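PDB 4PQG: glycosyltransferase Gtf1 from Streptococcus pneumoniae, which belongs to the GT-B class of glycosyltransferases, pairing two Rossmann-like domains with an added extended beta-sheet domain, and is modelled with bound uridine-5'-diphosphate. Local coordinates for residues T78-A83 with F150-Y155; V247-E252 with N268-Q273; I343-K348 with H456-I461. All coordinates share one frame; numbering follows the deposited sequence.

Contact 1: T78-A83 with F150-Y155; sequences TDIKIA and FSYTRY
Ile80 carries the apolar centre, its two branches going to different partners. Ile80 CD1 reaches the end of the turn and the start of strand 154-163, lying 3.7 Å from Tyr155 CB and equally close to Thr153 CG2, while Ile80 CG2, anti to the backbone N, comes within 4.0 Å of Tyr152 CE2. The Tyr152 ring slides past Ile80 in the opposite direction and takes Ala83 at its edge, near the ring plane, with Ala83 CB 3.6 Å from Tyr152 CD2.

At the phenol end the contact turns polar. Lys81 N donates to Tyr152 OH at 2.9 Å with an N-H...O angle of 165°, nearly straight, and Glu177 OE2 is a second hydrogen-bond partner of the same hydroxyl. One water gives a hydrogen to Lys81 O at 2.7 Å and is also hydrogen-bonded to Ser151 OG; another donates to both Thr78 OG1 and Tyr155 O. Thr78 OG1 in turn accepts from Ile80 N at 3.2 Å, which defines an ST turn. The whole is packing between a loop and a beta-hairpin turn: the loop after helix 73-76 meets the link between antiparallel strands 143-150 and 154-163 of the GtfA extended beta-sheet domain.

Contact 2: V247-E252 with N268-Q273; sequences VVVHAE and NYYDYQ. With NAG (2-acetamido-2-deoxy-beta-D-glucopyranose), chain D.
Tyr270 and the backbone of Val248 to His250 meet inside a beta-alpha-beta unit of a Rossmann-like domain, formed by strand 244-248, helix 271-275 and strand 282-285. Tyr270 occupies the N-cap position of the helix, but here its side chain works across the contact. Its first torsion puts CG beside the backbone N, anti to the carbonyl carbon. The ring reaches Val248 to His250, where its hydroxyl is gripped by two backbone groups. Tyr270 OH donates to Val248 O at 2.8 Å, approaching with a C=O...O angle of 130° and tilted 15° from the carbonyl plane. Tyr270 OH also accepts from His250 N, again at 2.8 Å, through a bent bond with an N-H...O angle of 143°. One buried hydroxyl thus satisfies a carbonyl and an amide two residues apart.

Two valines meet the ring differently. Val249 CG1 lies over one face, displaced toward the rim and 4.2 Å from Tyr270 CE2, whereas Val247 CG1 sits at the edge, near the ring plane. Val247 also meets Gln273, the two side chains crossing at about a right angle with CG1 of Val247 4.0 Å from CG of Gln273. The Gln273 chain bends at chi2, and Gln273 NE2 donates back to Tyr269 O at 2.8 Å.

On the loop side, His250 ND1 shares a hydrogen bond of 2.8 Å with O6 of NAG, which lies in the plane of the imidazole at its edge; NE2 is hydrogen-bonded to Asp227 OD1, and one imidazole face rests against Val248 CG1. The His250 side chain stands about 7 Å from bound UDP. Strand 244-248 runs between strands 223-226 and 282-285 of the parallel sheet, while Val247 and Gln273 both also touch Phe237 on helix 233-240.

Contact 3: I343-K348 with H456-I461; sequences IDWLVK and HVEDQI
Trp345 and Ile461 meet face-on: CD1 of Ile461 stands 3.6 Å from the centroid of the Trp345 six-membered ring and only 4° off its normal, a CH-pi contact. The other branch, Ile461 CG2, is anti to the backbone N and lies nearer the root of the tryptophan side chain, 3.9 Å from Trp345 CB. Together the two branches follow the indole from CB to its six-membered ring, and the backbones also come closest here, with 6.9 Å between the CA atoms of Trp345 and Ile461.

His456 meets the far end of the indole. His456 CD2 is 3.6 Å from Trp345 CH2 and the ring planes of the two residues differ by 25°, yet the centroids are 5.5 Å apart, which describes nearly parallel rings slid until they hardly overlap. His342, immediately before the helix, also stacks on Trp345.

These groups belong to the second Rossmann-like domain of the GT-B fold, within the glycosyl transferases group 1 family region. Here helix 343-353, which follows strand 330-334, packs against the first turn of helix 458-474. Leu346, from the same helix as Trp345, extends the interface by touching Tyr465 farther along helix 458-474.

Glu458 crosses the indole obliquely near its five-membered part, with Glu458 CG 4.0 Å from Trp345 CD1 and the carboxylate plane 84° from the ring. The Glu458 side chain then reaches Lys348, which meets it at about a right angle. Lys348 NZ is 3.1 Å from both OE1 and OE2 of Glu458, forming a salt bridge whose two hydrogen bonds are weak. Asp344 OD2 lies 4.4 Å from Glu458 OE2; the ammonium group of Lys348 may offset the repulsion between these like charges.

How the contacts relate
From the N terminus the three contacts follow in series, none nested in or crossing another. Contact 1 closes a loop of 66 intervening residues, about half of them strand, and ties the segment after helix 73-76 to the antiparallel extended sheet. Contact 2 then closes a short span of 15 residues without helix or strand, inside the seven-stranded parallel sheet domain. Contact 3 spans 107 residues and joins two helices of the six-stranded parallel sheet domain. Centres of contacts 1 and 3 lie 48 Å apart on opposite sides of the chain's centre. Contacts 2 and 3 are nearer, their closest atoms about 12 Å apart, but do not touch.

Contact 1: T78-A83 with F150-Y155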
# COMPACT_ATOMS: atom_id res chain seq x y z
N THR A 78 -3.66 -24.12 -3.81
CA THR A 78 -4.93 -24.79 -3.63
C THR A 78 -5.85 -24.46 -4.80
O THR A 78 -5.51 -23.64 -5.66
CB THR A 78 -5.63 -24.39 -2.30
OG1 THR A 78 -6.32 -23.14 -2.46
CG2 THR A 78 -4.63 -24.31 -1.11
N ASP A 79 -7.03 -25.06 -4.81
CA ASP A 79 -8.00 -24.76 -5.86
C ASP A 79 -9.11 -23.83 -5.38
O ASP A 79 -10.10 -23.63 -6.09
CB ASP A 79 -8.57 -26.06 -6.43
CG ASP A 79 -9.50 -26.79 -5.47
OD1 ASP A 79 -9.80 -26.31 -4.35
OD2 ASP A 79 -9.95 -27.88 -5.84
N ILE A 80 -8.96 -23.24 -4.19
CA ILE A 80 -9.92 -22.23 -3.71
C ILE A 80 -9.60 -20.89 -4.36
O ILE A 80 -8.45 -20.41 -4.28
CB ILE A 80 -9.95 -22.12 -2.17
CG1 ILE A 80 -10.47 -23.43 -1.57
CG2 ILE A 80 -10.76 -20.88 -1.72
CD1 ILE A 80 -10.56 -23.47 -0.05
N LYS A 81 -10.59 -20.31 -5.03
CA LYS A 81 -10.40 -19.06 -5.76
C LYS A 81 -10.44 -17.85 -4.81
O LYS A 81 -11.17 -17.87 -3.81
CB LYS A 81 -11.46 -18.88 -6.85
CG LYS A 81 -11.54 -20.01 -7.88
CD LYS A 81 -10.19 -20.29 -8.54
CE LYS A 81 -10.29 -21.52 -9.43
NZ LYS A 81 -8.95 -22.09 -9.73
N ILE A 82 -9.68 -16.81 -5.15
CA ILE A 82 -9.79 -15.52 -4.49
C ILE A 82 -11.24 -15.06 -4.60
O ILE A 82 -11.75 -14.91 -5.71
CB ILE A 82 -8.85 -14.47 -5.14
CG1 ILE A 82 -7.38 -14.89 -5.00
CG2 ILE A 82 -9.08 -13.08 -4.55
CD1 ILE A 82 -6.88 -14.95 -3.57
N ALA A 83 -11.89 -14.84 -3.46
CA ALA A 83 -13.34 -14.56 -3.41
C ALA A 83 -13.74 -13.84 -2.12
O ALA A 83 -13.06 -13.98 -1.12
CB ALA A 83 -14.13 -15.85 -3.56
N PHE A 150 -12.47 -18.18 6.44
CA PHE A 150 -13.50 -18.47 5.43
C PHE A 150 -13.61 -17.43 4.31
O PHE A 150 -13.50 -16.21 4.55
CB PHE A 150 -14.89 -18.59 6.09
CG PHE A 150 -14.95 -19.55 7.25
CD1 PHE A 150 -15.11 -20.92 7.04
CD2 PHE A 150 -14.87 -19.07 8.55
CE1 PHE A 150 -15.17 -21.80 8.12
CE2 PHE A 150 -14.92 -19.95 9.63
CZ PHE A 150 -15.07 -21.31 9.41
N SER A 151 -13.82 -17.92 3.08
CA SER A 151 -14.24 -17.08 1.93
C SER A 151 -15.62 -17.62 1.54
O SER A 151 -16.58 -17.36 2.26
CB SER A 151 -13.25 -17.11 0.76
OG SER A 151 -12.93 -18.45 0.37
N TYR A 152 -15.72 -18.41 0.48
CA TYR A 152 -16.98 -19.16 0.21
C TYR A 152 -16.96 -20.54 0.89
O TYR A 152 -17.97 -21.22 0.95
CB TYR A 152 -17.27 -19.28 -1.28
CG TYR A 152 -16.17 -19.93 -2.13
CD1 TYR A 152 -16.20 -21.29 -2.45
CD2 TYR A 152 -15.13 -19.16 -2.65
CE1 TYR A 152 -15.20 -21.86 -3.24
CE2 TYR A 152 -14.14 -19.72 -3.45
CZ TYR A 152 -14.18 -21.07 -3.75
OH TYR A 152 -13.17 -21.58 -4.54
N THR A 153 -15.78 -20.93 1.38
CA THR A 153 -15.62 -22.12 2.23
C THR A 153 -14.39 -21.88 3.11
O THR A 153 -13.70 -20.87 2.95
CB THR A 153 -15.49 -23.42 1.41
OG1 THR A 153 -15.58 -24.55 2.29
CG2 THR A 153 -14.18 -23.46 0.63
N ARG A 154 -14.12 -22.80 4.03
CA ARG A 154 -12.89 -22.71 4.84
C ARG A 154 -11.65 -22.95 3.99
O ARG A 154 -11.50 -24.00 3.40
CB ARG A 154 -12.92 -23.71 6.00
CG ARG A 154 -11.59 -23.76 6.76
CD ARG A 154 -11.68 -24.75 7.90
NE ARG A 154 -11.75 -26.12 7.42
CZ ARG A 154 -11.87 -27.17 8.23
NH1 ARG A 154 -11.93 -26.98 9.55
NH2 ARG A 154 -11.90 -28.41 7.73
N TYR A 155 -10.77 -21.96 3.95
CA TYR A 155 -9.53 -22.08 3.20
C TYR A 155 -8.27 -22.35 4.07
O TYR A 155 -7.28 -22.83 3.54
CB TYR A 155 -9.32 -20.87 2.29
CG TYR A 155 -9.15 -19.52 2.99
CD1 TYR A 155 -7.89 -19.09 3.45
CD2 TYR A 155 -10.23 -18.67 3.15
CE1 TYR A 155 -7.74 -17.84 4.06
CE2 TYR A 155 -10.10 -17.43 3.76
CZ TYR A 155 -8.85 -17.02 4.22
OH TYR A 155 -8.77 -15.78 4.80
O HOH W 1 -6.76 -22.48 0.65
O HOH W 2 -10.78 -17.50 -1.15

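Contact 2: V247-E252 with N268-Q273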
# COMPACT_ATOMS: atom_id res chain seq x y z
N VAL A 247 12.48 -4.10 -11.88
CA VAL A 247 12.42 -3.66 -10.47
C VAL A 247 11.91 -2.23 -10.45
O VAL A 247 12.48 -1.34 -11.09
CB VAL A 247 13.79 -3.75 -9.77
CG1 VAL A 247 13.79 -3.02 -8.42
CG2 VAL A 247 14.22 -5.21 -9.62
N VAL A 248 10.81 -2.01 -9.73
CA VAL A 248 10.28 -0.66 -9.57
C VAL A 248 10.89 -0.03 -8.33
O VAL A 248 10.88 -0.64 -7.25
CB VAL A 248 8.75 -0.66 -9.47
CG1 VAL A 248 8.21 0.76 -9.36
CG2 VAL A 248 8.15 -1.32 -10.69
N VAL A 249 11.44 1.17 -8.51
CA VAL A 249 11.99 1.98 -7.43
C VAL A 249 10.88 2.94 -6.98
O VAL A 249 10.40 3.75 -7.77
CB VAL A 249 13.24 2.77 -7.90
CG1 VAL A 249 13.83 3.59 -6.76
CG2 VAL A 249 14.27 1.82 -8.49
N HIS A 250 10.45 2.82 -5.73
CA HIS A 250 9.29 3.61 -5.27
C HIS A 250 9.58 4.89 -4.53
O HIS A 250 8.97 5.94 -4.81
CB HIS A 250 8.36 2.73 -4.46
CG HIS A 250 7.61 1.73 -5.29
ND1 HIS A 250 6.54 2.07 -6.02
CD2 HIS A 250 7.83 0.38 -5.51
CE1 HIS A 250 6.08 0.98 -6.66
NE2 HIS A 250 6.87 -0.06 -6.33
N ALA A 251 10.49 4.83 -3.57
CA ALA A 251 10.82 6.00 -2.76
C ALA A 251 12.23 6.48 -3.15
O ALA A 251 12.83 5.95 -4.10
CB ALA A 251 10.77 5.61 -1.28
N GLU A 252 12.75 7.48 -2.43
CA GLU A 252 14.17 7.86 -2.53
C GLU A 252 15.02 6.61 -2.28
O GLU A 252 14.68 5.80 -1.43
CB GLU A 252 14.47 8.94 -1.49
CG GLU A 252 15.89 9.51 -1.53
CD GLU A 252 16.21 10.15 -2.87
OE1 GLU A 252 16.16 11.40 -2.96
OE2 GLU A 252 16.51 9.42 -3.84
N ASN A 268 17.54 0.44 2.14
CA ASN A 268 17.52 -1.01 2.40
C ASN A 268 16.61 -1.80 1.45
O ASN A 268 16.92 -2.92 1.10
CB ASN A 268 17.11 -1.33 3.85
CG ASN A 268 18.10 -0.80 4.89
OD1 ASN A 268 19.25 -0.46 4.59
ND2 ASN A 268 17.65 -0.76 6.12
N TYR A 269 15.49 -1.22 1.04
CA TYR A 269 14.57 -1.92 0.14
C TYR A 269 15.11 -2.10 -1.28
O TYR A 269 14.44 -2.70 -2.11
CB TYR A 269 13.21 -1.23 0.07
CG TYR A 269 12.48 -1.11 1.39
CD1 TYR A 269 12.48 -2.16 2.32
CD2 TYR A 269 11.77 0.04 1.70
CE1 TYR A 269 11.81 -2.04 3.53
CE2 TYR A 269 11.08 0.17 2.90
CZ TYR A 269 11.11 -0.87 3.81
OH TYR A 269 10.44 -0.73 5.00
N TYR A 270 16.30 -1.55 -1.57
CA TYR A 270 16.86 -1.65 -2.93
C TYR A 270 18.29 -2.16 -2.99
O TYR A 270 18.82 -2.45 -4.08
CB TYR A 270 16.70 -0.31 -3.69
CG TYR A 270 15.24 -0.08 -3.97
CD1 TYR A 270 14.57 -0.90 -4.86
CD2 TYR A 270 14.51 0.89 -3.28
CE1 TYR A 270 13.21 -0.76 -5.09
CE2 TYR A 270 13.14 1.04 -3.51
CZ TYR A 270 12.51 0.20 -4.41
OH TYR A 270 11.16 0.29 -4.67
N ASP A 271 18.91 -2.29 -1.81
CA ASP A 271 20.30 -2.69 -1.73
C ASP A 271 20.56 -3.99 -2.48
O ASP A 271 21.57 -4.11 -3.21
CB ASP A 271 20.73 -2.84 -0.27
CG ASP A 271 22.16 -3.25 -0.15
OD1 ASP A 271 23.04 -2.44 -0.54
OD2 ASP A 271 22.42 -4.39 0.31
N TYR A 272 19.67 -4.96 -2.28
CA TYR A 272 19.84 -6.25 -2.94
C TYR A 272 19.73 -6.10 -4.47
O TYR A 272 20.59 -6.60 -5.21
CB TYR A 272 18.81 -7.30 -2.45
CG TYR A 272 19.05 -8.63 -3.14
CD1 TYR A 272 20.05 -9.48 -2.70
CD2 TYR A 272 18.34 -8.98 -4.29
CE1 TYR A 272 20.31 -10.68 -3.35
CE2 TYR A 272 18.59 -10.18 -4.95
CZ TYR A 272 19.58 -11.01 -4.47
OH TYR A 272 19.86 -12.20 -5.09
N GLN A 273 18.67 -5.45 -4.92
CA GLN A 273 18.42 -5.29 -6.34
C GLN A 273 19.52 -4.51 -7.07
O GLN A 273 19.88 -4.85 -8.20
CB GLN A 273 17.04 -4.66 -6.61
CG GLN A 273 15.87 -5.37 -5.94
CD GLN A 273 15.54 -4.79 -4.57
OE1 GLN A 273 16.35 -4.83 -3.63
NE2 GLN A 273 14.35 -4.23 -4.45
C1 NAG D . 6.03 5.67 -2.09
C2 NAG D . 6.81 6.98 -2.08
C3 NAG D . 5.82 7.82 -2.90
C4 NAG D . 5.43 7.13 -4.22
C5 NAG D . 5.01 5.65 -3.97
C6 NAG D . 4.52 4.90 -5.20
C7 NAG D . 7.95 8.26 -0.35
C8 NAG D . 7.85 8.77 1.06
N2 NAG D . 6.91 7.55 -0.76
O1 NAG D . 5.95 4.86 -0.95
O3 NAG D . 6.30 9.13 -3.12
O4 NAG D . 4.35 7.83 -4.78
O5 NAG D . 6.13 5.03 -3.34
O6 NAG D . 5.64 4.74 -6.05
O7 NAG D . 8.95 8.49 -1.04

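Contact 3: I343-K348 with H456-I461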
# COMPACT_ATOMS: atom_id res chain seq x y z
N ILE A 343 3.23 15.71 9.46
CA ILE A 343 1.94 16.39 9.49
C ILE A 343 1.86 17.32 10.71
O ILE A 343 1.16 18.34 10.66
CB ILE A 343 0.76 15.41 9.40
CG1 ILE A 343 0.80 14.67 8.06
CG2 ILE A 343 -0.57 16.15 9.51
CD1 ILE A 343 -0.15 13.49 7.99
N ASP A 344 2.62 17.00 11.76
CA ASP A 344 2.63 17.86 12.96
C ASP A 344 3.09 19.28 12.66
O ASP A 344 2.54 20.23 13.20
CB ASP A 344 3.42 17.24 14.11
CG ASP A 344 4.85 16.91 13.73
OD1 ASP A 344 5.03 16.23 12.69
OD2 ASP A 344 5.78 17.32 14.47
N TRP A 345 4.07 19.42 11.77
CA TRP A 345 4.49 20.73 11.28
C TRP A 345 3.37 21.45 10.59
O TRP A 345 3.20 22.66 10.80
CB TRP A 345 5.71 20.63 10.37
CG TRP A 345 6.94 20.06 11.03
CD1 TRP A 345 7.18 19.89 12.39
CD2 TRP A 345 8.17 19.59 10.37
NE1 TRP A 345 8.43 19.35 12.60
CE2 TRP A 345 9.07 19.15 11.44
CE3 TRP A 345 8.59 19.48 9.05
CZ2 TRP A 345 10.33 18.63 11.18
CZ3 TRP A 345 9.86 18.94 8.79
CH2 TRP A 345 10.72 18.53 9.84
N LEU A 346 2.57 20.74 9.78
CA LEU A 346 1.43 21.36 9.12
C LEU A 346 0.36 21.82 10.10
O LEU A 346 -0.22 22.92 9.94
CB LEU A 346 0.78 20.42 8.09
CG LEU A 346 1.65 20.00 6.91
CD1 LEU A 346 0.86 19.06 6.01
CD2 LEU A 346 2.11 21.24 6.14
N VAL A 347 0.07 20.99 11.10
CA VAL A 347 -0.94 21.34 12.09
C VAL A 347 -0.54 22.64 12.81
O VAL A 347 -1.34 23.59 12.88
CB VAL A 347 -1.22 20.19 13.09
CG1 VAL A 347 -2.10 20.66 14.25
CG2 VAL A 347 -1.90 19.02 12.39
N LYS A 348 0.70 22.71 13.31
CA LYS A 348 1.23 23.93 13.95
C LYS A 348 1.24 25.18 13.04
O LYS A 348 0.97 26.30 13.50
CB LYS A 348 2.62 23.68 14.53
CG LYS A 348 2.61 22.56 15.57
CD LYS A 348 3.88 22.54 16.40
CE LYS A 348 3.75 21.56 17.55
NZ LYS A 348 4.89 21.73 18.50
N HIS A 456 16.05 21.43 10.46
CA HIS A 456 14.60 21.30 10.65
C HIS A 456 14.07 21.99 11.89
O HIS A 456 13.42 21.35 12.72
CB HIS A 456 14.18 19.83 10.64
CG HIS A 456 14.43 19.13 9.32
ND1 HIS A 456 15.41 18.22 9.16
CD2 HIS A 456 13.80 19.25 8.08
CE1 HIS A 456 15.41 17.78 7.89
NE2 HIS A 456 14.43 18.42 7.23
N VAL A 457 14.36 23.28 12.03
CA VAL A 457 13.89 24.06 13.19
C VAL A 457 12.36 24.23 13.11
O VAL A 457 11.85 24.90 12.21
CB VAL A 457 14.57 25.45 13.29
CG1 VAL A 457 14.15 26.17 14.56
CG2 VAL A 457 16.09 25.31 13.22
N GLU A 458 11.66 23.63 14.06
CA GLU A 458 10.20 23.63 14.08
C GLU A 458 9.55 25.03 14.04
O GLU A 458 8.63 25.27 13.26
CB GLU A 458 9.68 22.83 15.27
CG GLU A 458 8.18 22.59 15.23
CD GLU A 458 7.62 22.08 16.55
OE1 GLU A 458 7.57 22.87 17.52
OE2 GLU A 458 7.23 20.90 16.61
N ASP A 459 10.03 25.95 14.87
CA ASP A 459 9.51 27.33 14.84
C ASP A 459 9.61 28.02 13.48
O ASP A 459 8.67 28.70 13.06
CB ASP A 459 10.21 28.20 15.88
CG ASP A 459 9.90 27.79 17.31
OD1 ASP A 459 8.86 27.12 17.55
OD2 ASP A 459 10.69 28.15 18.19
N GLN A 460 10.75 27.87 12.80
CA GLN A 460 10.97 28.40 11.45
C GLN A 460 10.04 27.77 10.43
O GLN A 460 9.48 28.45 9.57
CB GLN A 460 12.40 28.14 10.98
CG GLN A 460 13.31 29.34 11.00
CD GLN A 460 13.69 29.73 12.41
OE1 GLN A 460 14.66 29.20 12.97
NE2 GLN A 460 12.93 30.66 12.99
N ILE A 461 9.89 26.45 10.52
CA ILE A 461 9.03 25.70 9.60
C ILE A 461 7.58 26.16 9.71
O ILE A 461 6.96 26.49 8.70
CB ILE A 461 9.14 24.18 9.82
CG1 ILE A 461 10.52 23.69 9.38
CG2 ILE A 461 8.01 23.45 9.09
CD1 ILE A 461 10.91 22.36 10.03